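Local coordinates for uncharacterized protein (Xanthomonas axonopodis pv. citri, PDB 3OV5) that is the VirB7 component of a bacterial type IV secretion system, its globular domain resembling the N0 domain of outer membrane transport proteins, at residues G42-I47 and S60-A65. Numbering follows the deposited sequence.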
loop_
_atom_site.group_PDB
_atom_site.type_symbol
_atom_site.label_atom_id
_atom_site.label_comp_id
_atom_site.label_asym_id
_atom_site.label_seq_id
_atom_site.Cartn_x
_atom_site.Cartn_y
_atom_site.Cartn_z
ATOM N N GLY A 42 6.476 -6.570 -9.778
ATOM C CA GLY A 42 5.950 -6.077 -11.041
ATOM C C GLY A 42 4.492 -5.663 -11.063
ATOM O O GLY A 42 4.195 -4.615 -11.606
ATOM N N PRO A 43 3.561 -6.475 -10.517
ATOM C CA PRO A 43 2.138 -6.126 -10.546
ATOM C C PRO A 43 1.794 -4.774 -9.919
ATOM O O PRO A 43 0.743 -4.218 -10.224
ATOM C CB PRO A 43 1.463 -7.306 -9.799
ATOM C CG PRO A 43 2.385 -8.392 -9.848
ATOM C CD PRO A 43 3.772 -7.858 -10.056
ATOM N N VAL A 44 2.644 -4.262 -9.032
ATOM C CA VAL A 44 2.386 -2.934 -8.477
ATOM C C VAL A 44 2.381 -1.864 -9.580
ATOM O O VAL A 44 1.723 -0.829 -9.432
ATOM C CB VAL A 44 3.416 -2.582 -7.369
ATOM C CG1 VAL A 44 3.209 -1.218 -6.810
ATOM C CG2 VAL A 44 3.394 -3.578 -6.255
ATOM N N SER A 45 3.090 -2.133 -10.688
ATOM C CA SER A 45 3.160 -1.174 -11.800
ATOM C C SER A 45 1.800 -0.971 -12.475
ATOM O O SER A 45 1.631 -0.005 -13.223
ATOM C CB SER A 45 4.256 -1.610 -12.756
ATOM O OG SER A 45 5.514 -1.433 -12.095
ATOM N N ALA A 46 0.821 -1.823 -12.227
ATOM C CA ALA A 46 -0.519 -1.656 -12.782
ATOM C C ALA A 46 -1.321 -0.570 -12.070
ATOM O O ALA A 46 -2.341 -0.125 -12.596
ATOM C CB ALA A 46 -1.271 -2.983 -12.737
ATOM N N ILE A 47 -0.915 -0.170 -10.858
ATOM C CA ILE A 47 -1.767 0.699 -10.059
ATOM C C ILE A 47 -1.603 2.143 -10.497
ATOM O O ILE A 47 -0.484 2.676 -10.525
ATOM C CB ILE A 47 -1.418 0.567 -8.579
ATOM C CG1 ILE A 47 -1.568 -0.900 -8.140
ATOM C CG2 ILE A 47 -2.282 1.520 -7.755
ATOM C CD1 ILE A 47 -1.122 -1.149 -6.689
ATOM N N SER A 60 -3.238 -4.467 -1.810
ATOM C CA SER A 60 -3.576 -5.596 -0.964
ATOM C C SER A 60 -3.602 -6.902 -1.761
ATOM O O SER A 60 -3.033 -7.910 -1.339
ATOM C CB SER A 60 -4.931 -5.325 -0.319
ATOM O OG SER A 60 -5.159 -6.257 0.718
ATOM N N ALA A 61 -4.264 -6.894 -2.913
ATOM C CA ALA A 61 -4.366 -8.093 -3.725
ATOM C C ALA A 61 -2.983 -8.555 -4.196
ATOM O O ALA A 61 -2.724 -9.763 -4.283
ATOM C CB ALA A 61 -5.277 -7.864 -4.897
ATOM N N VAL A 62 -2.090 -7.597 -4.500
ATOM C CA VAL A 62 -0.753 -7.954 -4.961
ATOM C C VAL A 62 0.015 -8.725 -3.900
ATOM O O VAL A 62 0.777 -9.638 -4.234
ATOM C CB VAL A 62 0.004 -6.688 -5.409
ATOM C CG1 VAL A 62 1.452 -6.990 -5.666
ATOM C CG2 VAL A 62 -0.650 -6.069 -6.651
ATOM N N TYR A 63 -0.164 -8.333 -2.619
ATOM C CA TYR A 63 0.570 -8.944 -1.516
ATOM C C TYR A 63 -0.249 -9.989 -0.749
ATOM O O TYR A 63 0.232 -10.553 0.232
ATOM C CB TYR A 63 1.175 -7.855 -0.589
ATOM C CG TYR A 63 2.332 -7.152 -1.254
ATOM C CD1 TYR A 63 2.118 -6.071 -2.104
ATOM C CD2 TYR A 63 3.639 -7.621 -1.075
ATOM C CE1 TYR A 63 3.195 -5.478 -2.782
ATOM C CE2 TYR A 63 4.729 -7.022 -1.749
ATOM C CZ TYR A 63 4.477 -5.956 -2.601
ATOM O OH TYR A 63 5.492 -5.346 -3.327
ATOM N N ALA A 64 -1.453 -10.313 -1.217
ATOM C CA ALA A 64 -2.321 -11.267 -0.515
ATOM C C ALA A 64 -1.690 -12.638 -0.409
ATOM O O ALA A 64 -1.869 -13.312 0.613
ATOM C CB ALA A 64 -3.671 -11.375 -1.201
ATOM N N ALA A 65 -1.009 -13.094 -1.469
ATOM C CA ALA A 65 -0.449 -14.458 -1.438
ATOM C C ALA A 65 0.718 -14.566 -0.473
ATOM O O ALA A 65 1.079 -15.689 -0.089
ATOM C CB ALA A 65 -0.030 -14.898 -2.838
#
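Val62 reaches from helix 52-63 to the 3-10 turn at 42-46 with both of its methyls, and it has more surface buried here than any other residue of the two segments. CG2 approaches Pro43 CB at 4.0 Å, while CG1 lies 4.0 Å from Val44 CG2 and only slightly farther from the proline CB. One branched side chain thus touches two successive residues of the turn. The CA atoms of Pro43 and Val62, 6.5 Å apart, are the nearest pair across the segments, so the backbones come closest where the Val62 methyls make their contacts.

Val44 answers with a single methyl. Its CG1 stands anti to the backbone N (chi1 178°), which sets CG2 anti to the carbonyl carbon and directs it toward the second segment, where it touches both Val62 CG1 and the phenol of Tyr63. This CG2 is 4.0 Å from Tyr63 CE1, approaching the ring obliquely, and equally near the hydroxyl oxygen OH. The Val44 side chain runs roughly perpendicular to those of both Val62 and Tyr63.

The domain is of the secretin N0 type, and within it the contact joins the connection between strands 29-32 and 48-49 to the C-terminal part of helix 52-63. Val44 also packs on Met18 of helix 15-24 and on Leu59, giving its buried side chain apolar neighbours from both helices. Backbone bonds from Ser45 N to Gly42 O (2.9 Å) and from Ala46 N to Pro43 O (3.1 Å) brace the turn carrying Pro43 and Val44.

No hydrogen bond links the two segments. The hydroxyl of the buried Tyr63 is instead satisfied by the loop leading into 42-47, bonding to Thr39 O and Ile41 N, two backbone partners that restrain the end of the ring beside Val44.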